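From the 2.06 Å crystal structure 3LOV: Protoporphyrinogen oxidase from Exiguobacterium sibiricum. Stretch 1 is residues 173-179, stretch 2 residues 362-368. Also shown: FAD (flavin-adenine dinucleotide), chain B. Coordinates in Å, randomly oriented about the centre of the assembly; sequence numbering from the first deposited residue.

Stretch 1, residues 173-179: GIYAGNI
Stretch 2, residues 362-368: AFVGRPG

Contact between residues 173-179 and 362-368 of Exiguobacterium sibiricum protoporphyrinogen oxidase, two stretches of one chain that lie at least 189 residues apart in sequence where they touch. They run in nearly the same direction, the vectors CA 174 to 178 and CA 363 to 367 diverging by 17°, and together bury 314 Å². No direct hydrogen bond joins them; apolar packing and waters at four sites between the stretches do. Stretch 2 enters as the end of a strand, residues 362-364, and continues as loop. Ala362 (phi/psi -96/145) is out of reach of stretch 1. Phe363 (-108/144; chi1 -68°, m; chi2 75°) points toward it, and the register is set here by a CA-CA distance of 6.8 Å to Ile174. Ile174 (-64/-22; chi1 p, chi2 t) points back at the ring: its CG2 sits over one face, 3.6 Å from the centroid of the Phe363 ring and 12° off the normal, a CH-pi contact, while Ile174 CD1 lies 3.6 Å from Phe363 CE2. Ile174 and Tyr175 form a short 3-10 segment, preceded by Gly173 (56/-144), whose positive phi favours glycine and whose O accepts a 3.3 Å hydrogen bond from Ala176 N. Tyr175 (-76/-23; chi1 m, chi2 -87°) points away from stretch 2 and reaches the flavin, with Tyr175 OH 3.1 Å from FAD C4X.

Val364 (-134/134; chi1 t) follows the strand alternation, and its CA-to-CB bond points away. Gly365 (126/127) follows the strand at backbone angles where a CB would jam against the carbonyl O of Val364. Two waters lie between Gly365 O and Ile174 O, each within donating distance of both, though neither need donate to both at once: water 1 lies 2.6 Å from Gly365 O and, as a weak bond, 3.5 Å from Ile174 O, whereas water 2 is 2.8 Å from Ile174 O and, again weakly, 3.3 Å from Gly365 O. Ala176 CB also approaches Gly365 O, at 4.0 Å.

Arg366 (-135/164; chi1 m, chi2 and chi3 t, chi4 -84°) points sideways, with its CA 5.5 Å from the CA of Ala176, the second register pair. Ala176 (68/18) directs its methyl toward stretch 2, so that Ala176 CB packs 4.2 Å from both CA and CG of Arg366. Extended through chi2 and chi3, the arginine is linked to the carbonyl of Ala176 through water 3, which accepts from Arg366 NH1 at 3.0 Å and donates to Ala176 O at 2.7 Å.

Pro367 (-66/128; C-gamma endo) has its CA-to-CB bond pointing toward stretch 1. Pro367 CD lies 3.2 Å from Ala176 O and 4.1 Å from Ala176 CB, so it meets both the carbonyl and the methyl of one residue. Beyond Gly177 (-69/169), Asn178 (-94/114; chi1 m, chi2 -54°) starts sideways, but its end comes nearer, placing Asn178 ND2 3.8 Å from Pro367 CG. Water 4 accepts from Asn178 ND2 at 3.2 Å and donates to Pro367 O at 2.7 Å. Gly368 (81/1), again at positive phi, and Ile179 (-51/-34; both chi t) lie outside the contact.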

ATOM      1  N   GLY A 173       7.504   6.701  -1.728  1.00 30.30           N
ATOM      2  CA  GLY A 173       7.959   5.779  -0.679  1.00 31.45           C
ATOM      3  C   GLY A 173       8.184   4.390  -1.261  1.00 33.11           C
ATOM      4  O   GLY A 173       8.560   4.274  -2.439  1.00 32.51           O
ATOM      5  N   ILE A 174       7.876   3.356  -0.486  1.00 30.97           N
ATOM      6  CA  ILE A 174       8.081   1.970  -0.927  1.00 34.20           C
ATOM      7  C   ILE A 174       7.217   1.557  -2.161  1.00 35.03           C
ATOM      8  O   ILE A 174       7.601   0.661  -2.923  1.00 34.97           O
ATOM      9  CB  ILE A 174       7.891   0.971   0.239  1.00 33.10           C
ATOM     10  CG1 ILE A 174       6.461   1.004   0.781  1.00 33.21           C
ATOM     11  CG2 ILE A 174       8.888   1.270   1.399  1.00 36.58           C
ATOM     12  CD1 ILE A 174       6.269   0.016   1.930  1.00 39.68           C
ATOM     13  N   TYR A 175       6.117   2.268  -2.403  1.00 34.84           N
ATOM     14  CA  TYR A 175       5.221   1.946  -3.506  1.00 35.66           C
ATOM     15  C   TYR A 175       5.758   2.374  -4.886  1.00 34.89           C
ATOM     16  O   TYR A 175       5.362   1.816  -5.921  1.00 37.93           O
ATOM     17  CB  TYR A 175       3.835   2.544  -3.250  1.00 36.11           C
ATOM     18  CG  TYR A 175       3.232   2.225  -1.885  1.00 41.69           C
ATOM     19  CD1 TYR A 175       2.493   1.058  -1.675  1.00 41.60           C
ATOM     20  CD2 TYR A 175       3.383   3.116  -0.798  1.00 48.28           C
ATOM     21  CE1 TYR A 175       1.910   0.778  -0.432  1.00 44.81           C
ATOM     22  CE2 TYR A 175       2.821   2.836   0.460  1.00 47.67           C
ATOM     23  CZ  TYR A 175       2.082   1.662   0.635  1.00 51.82           C
ATOM     24  OH  TYR A 175       1.505   1.384   1.860  1.00 53.95           O
ATOM     25  N   ALA A 176       6.655   3.352  -4.926  1.00 29.75           N
ATOM     26  CA  ALA A 176       7.438   3.597  -6.130  1.00 31.43           C
ATOM     27  C   ALA A 176       6.668   4.126  -7.344  1.00 33.00           C
ATOM     28  O   ALA A 176       7.172   4.053  -8.475  1.00 32.92           O
ATOM     29  CB  ALA A 176       8.179   2.326  -6.531  1.00 30.68           C
ATOM     30  N   GLY A 177       5.474   4.662  -7.125  1.00 31.22           N
ATOM     31  CA  GLY A 177       4.647   5.150  -8.211  1.00 29.17           C
ATOM     32  C   GLY A 177       5.195   6.384  -8.880  1.00 31.24           C
ATOM     33  O   GLY A 177       6.162   7.014  -8.417  1.00 31.03           O
ATOM     34  N   ASN A 178       4.589   6.718 -10.000  1.00 26.86           N
ATOM     35  CA  ASN A 178       5.045   7.793 -10.800  1.00 29.11           C
ATOM     36  C   ASN A 178       4.276   9.048 -10.410  1.00 28.49           C
ATOM     37  O   ASN A 178       3.078   9.134 -10.637  1.00 28.07           O
ATOM     38  CB  ASN A 178       4.852   7.452 -12.300  1.00 26.15           C
ATOM     39  CG  ASN A 178       5.819   6.367 -12.790  1.00 29.27           C
ATOM     40  OD1 ASN A 178       7.023   6.501 -12.630  1.00 28.85           O
ATOM     41  ND2 ASN A 178       5.293   5.314 -13.405  1.00 25.91           N
ATOM     42  N   ILE A 179       4.963  10.032  -9.844  1.00 27.01           N
ATOM     43  CA  ILE A 179       4.298  11.270  -9.501  1.00 27.06           C
ATOM     44  C   ILE A 179       3.495  11.865 -10.683  1.00 26.93           C
ATOM     45  O   ILE A 179       2.428  12.461 -10.469  1.00 25.14           O
ATOM     46  CB  ILE A 179       5.288  12.313  -8.905  1.00 27.42           C
ATOM     47  CG1 ILE A 179       4.525  13.380  -8.115  1.00 28.28           C
ATOM     48  CG2 ILE A 179       6.117  12.987  -9.990  1.00 26.89           C
ATOM     49  CD1 ILE A 179       5.389  14.125  -7.090  1.00 25.64           C
ATOM     50  N   ALA A 362      15.091  -4.143   2.924  1.00 21.97           N
ATOM     51  CA  ALA A 362      15.172  -3.457   1.637  1.00 22.88           C
ATOM     52  C   ALA A 362      13.986  -3.860   0.747  1.00 23.49           C
ATOM     53  O   ALA A 362      13.490  -4.972   0.815  1.00 23.46           O
ATOM     54  CB  ALA A 362      16.514  -3.725   0.943  1.00 18.77           C
ATOM     55  N   PHE A 363      13.508  -2.908  -0.049  1.00 25.15           N
ATOM     56  CA  PHE A 363      12.485  -3.152  -1.059  1.00 22.76           C
ATOM     57  C   PHE A 363      13.124  -3.085  -2.445  1.00 23.66           C
ATOM     58  O   PHE A 363      14.042  -2.268  -2.685  1.00 22.06           O
ATOM     59  CB  PHE A 363      11.393  -2.093  -0.973  1.00 22.61           C
ATOM     60  CG  PHE A 363      10.567  -2.173   0.282  1.00 22.11           C
ATOM     61  CD1 PHE A 363      11.070  -1.734   1.490  1.00 31.04           C
ATOM     62  CD2 PHE A 363       9.270  -2.652   0.242  1.00 31.61           C
ATOM     63  CE1 PHE A 363      10.295  -1.790   2.649  1.00 36.54           C
ATOM     64  CE2 PHE A 363       8.483  -2.712   1.416  1.00 30.57           C
ATOM     65  CZ  PHE A 363       8.990  -2.282   2.591  1.00 29.44           C
ATOM     66  N   VAL A 364      12.648  -3.943  -3.345  1.00 19.78           N
ATOM     67  CA  VAL A 364      13.112  -3.997  -4.749  1.00 20.79           C
ATOM     68  C   VAL A 364      11.881  -4.089  -5.650  1.00 21.92           C
ATOM     69  O   VAL A 364      10.974  -4.879  -5.369  1.00 23.71           O
ATOM     70  CB  VAL A 364      14.026  -5.239  -5.028  1.00 19.09           C
ATOM     71  CG1 VAL A 364      14.276  -5.393  -6.543  1.00 25.64           C
ATOM     72  CG2 VAL A 364      15.382  -5.136  -4.285  1.00 17.54           C
ATOM     73  N   GLY A 365      11.849  -3.291  -6.721  1.00 20.87           N
ATOM     74  CA  GLY A 365      10.769  -3.320  -7.680  1.00 22.53           C
ATOM     75  C   GLY A 365      10.145  -1.955  -7.895  1.00 23.09           C
ATOM     76  O   GLY A 365       9.781  -1.290  -6.936  1.00 20.71           O
ATOM     77  N   ARG A 366      10.062  -1.536  -9.161  1.00 21.08           N
ATOM     78  CA  ARG A 366       9.364  -0.295  -9.582  1.00 21.72           C
ATOM     79  C   ARG A 366       8.513  -0.571 -10.803  1.00 19.83           C
ATOM     80  O   ARG A 366       8.749  -1.564 -11.502  1.00 19.54           O
ATOM     81  CB  ARG A 366      10.386   0.789  -9.995  1.00 19.50           C
ATOM     82  CG  ARG A 366      11.428   1.139  -8.958  1.00 19.37           C
ATOM     83  CD  ARG A 366      12.328   2.200  -9.538  1.00 25.45           C
ATOM     84  NE  ARG A 366      13.344   2.626  -8.597  1.00 25.59           N
ATOM     85  CZ  ARG A 366      13.159   3.551  -7.660  1.00 26.62           C
ATOM     86  NH1 ARG A 366      11.996   4.158  -7.538  1.00 23.96           N
ATOM     87  NH2 ARG A 366      14.142   3.846  -6.831  1.00 24.08           N
ATOM     88  N   PRO A 367       7.569   0.325 -11.112  1.00 20.27           N
ATOM     89  CA  PRO A 367       6.788   0.094 -12.323  1.00 24.04           C
ATOM     90  C   PRO A 367       7.685   0.212 -13.581  1.00 25.20           C
ATOM     91  O   PRO A 367       8.470   1.182 -13.743  1.00 22.13           O
ATOM     92  CB  PRO A 367       5.735   1.203 -12.280  1.00 22.52           C
ATOM     93  CG  PRO A 367       6.345   2.248 -11.373  1.00 27.13           C
ATOM     94  CD  PRO A 367       7.076   1.489 -10.357  1.00 22.95           C
ATOM     95  N   GLY A 368       7.616  -0.817 -14.413  1.00 21.58           N
ATOM     96  CA  GLY A 368       8.408  -0.871 -15.609  1.00 22.97           C
ATOM     97  C   GLY A 368       9.829  -1.317 -15.350  1.00 25.05           C
ATOM     98  O   GLY A 368      10.604  -1.436 -16.295  1.00 26.88           O
TER
HETATM   99  PA  FAD B 500      -4.337  -9.936  -1.321  1.00 17.82           P
HETATM  100  O1A FAD B 500      -3.617  -9.741  -0.030  1.00 18.79           O
HETATM  101  O2A FAD B 500      -3.550  -9.984  -2.576  1.00 15.01           O
HETATM  102  O5B FAD B 500      -5.201 -11.268  -1.212  1.00 20.72           O
HETATM  103  C5B FAD B 500      -5.756 -11.909  -2.332  1.00 16.19           C
HETATM  104  C4B FAD B 500      -6.135 -13.334  -1.909  1.00 16.20           C
HETATM  105  O4B FAD B 500      -6.894 -13.979  -2.935  1.00 15.61           O
HETATM  106  C3B FAD B 500      -4.898 -14.158  -1.619  1.00 16.44           C
HETATM  107  O3B FAD B 500      -5.018 -14.877  -0.404  1.00 14.25           O
HETATM  108  C2B FAD B 500      -4.852 -15.056  -2.840  1.00 17.01           C
HETATM  109  O2B FAD B 500      -4.286 -16.294  -2.587  1.00 15.72           O
HETATM  110  C1B FAD B 500      -6.316 -15.230  -3.183  1.00 17.25           C
HETATM  111  N9A FAD B 500      -6.603 -15.628  -4.570  1.00 17.90           N
HETATM  112  C8A FAD B 500      -5.985 -15.317  -5.761  1.00 21.99           C
HETATM  113  N7A FAD B 500      -6.624 -15.931  -6.789  1.00 16.36           N
HETATM  114  C5A FAD B 500      -7.660 -16.647  -6.257  1.00 19.04           C
HETATM  115  C6A FAD B 500      -8.664 -17.450  -6.803  1.00 21.65           C
HETATM  116  N6A FAD B 500      -8.769 -17.626  -8.117  1.00 16.43           N
HETATM  117  N1A FAD B 500      -9.591 -18.054  -5.968  1.00 16.90           N
HETATM  118  C2A FAD B 500      -9.556 -17.834  -4.612  1.00 18.13           C
HETATM  119  N3A FAD B 500      -8.577 -17.017  -4.075  1.00 17.02           N
HETATM  120  C4A FAD B 500      -7.647 -16.460  -4.877  1.00 20.86           C
HETATM  121  N1  FAD B 500      -0.739  -1.360   2.833  1.00 22.22           N
HETATM  122  C2  FAD B 500      -0.663  -0.657   4.004  1.00 22.51           C
HETATM  123  O2  FAD B 500      -1.684  -0.188   4.525  1.00 15.26           O
HETATM  124  N3  FAD B 500       0.559  -0.447   4.591  1.00 19.80           N
HETATM  125  C4  FAD B 500       1.705  -0.897   4.043  1.00 23.54           C
HETATM  126  O4  FAD B 500       2.751  -0.703   4.635  1.00 24.44           O
HETATM  127  C4X FAD B 500       1.666  -1.580   2.846  1.00 22.14           C
HETATM  128  N5  FAD B 500       2.835  -2.086   2.303  1.00 18.13           N
HETATM  129  C5X FAD B 500       2.760  -2.793   1.100  1.00 26.05           C
HETATM  130  C6  FAD B 500       3.931  -3.281   0.510  1.00 25.58           C
HETATM  131  C7  FAD B 500       3.870  -3.992  -0.700  1.00 27.01           C
HETATM  132  C7M FAD B 500       5.128  -4.521  -1.323  1.00 27.99           C
HETATM  133  C8  FAD B 500       2.629  -4.253  -1.310  1.00 23.91           C
HETATM  134  C8M FAD B 500       2.517  -5.005  -2.624  1.00 23.18           C
HETATM  135  C9  FAD B 500       1.456  -3.786  -0.725  1.00 18.94           C
HETATM  136  C9A FAD B 500       1.504  -3.047   0.480  1.00 17.41           C
HETATM  137  N10 FAD B 500       0.326  -2.575   1.071  1.00 16.08           N
HETATM  138  C10 FAD B 500       0.419  -1.831   2.254  1.00 21.87           C
HETATM  139  C1' FAD B 500      -1.045  -2.778   0.470  1.00 17.38           C
HETATM  140  C2' FAD B 500      -1.699  -4.012   1.140  1.00 19.51           C
HETATM  141  O2' FAD B 500      -0.940  -5.125   0.844  1.00 20.77           O
HETATM  142  C3' FAD B 500      -3.139  -4.263   0.671  1.00 16.92           C
HETATM  143  O3' FAD B 500      -3.929  -3.257   1.291  1.00 30.23           O
HETATM  144  C4' FAD B 500      -3.751  -5.630   1.071  1.00 19.29           C
HETATM  145  O4' FAD B 500      -2.831  -6.674   1.325  1.00 26.01           O
HETATM  146  C5' FAD B 500      -4.659  -6.170  -0.017  1.00 22.86           C
HETATM  147  O5' FAD B 500      -5.301  -7.326   0.458  1.00 20.38           O
HETATM  148  P   FAD B 500      -6.355  -8.049  -0.469  1.00 14.00           P
HETATM  149  O1P FAD B 500      -7.195  -7.077  -1.254  1.00 15.72           O
HETATM  150  O2P FAD B 500      -7.120  -9.141   0.240  1.00 17.71           O
HETATM  151  O3P FAD B 500      -5.430  -8.792  -1.595  1.00 13.66           O
HETATM  152  O   HOH W   1      10.107  -1.302  -4.374  1.00 23.55           O
HETATM  153  O   HOH W   2       7.216  -1.311  -4.856  1.00 33.43           O
HETATM  154  O   HOH W   3       9.714   4.443  -9.430  1.00 25.07           O
HETATM  155  O   HOH W   4       7.709   3.608 -14.641  1.00 28.89           O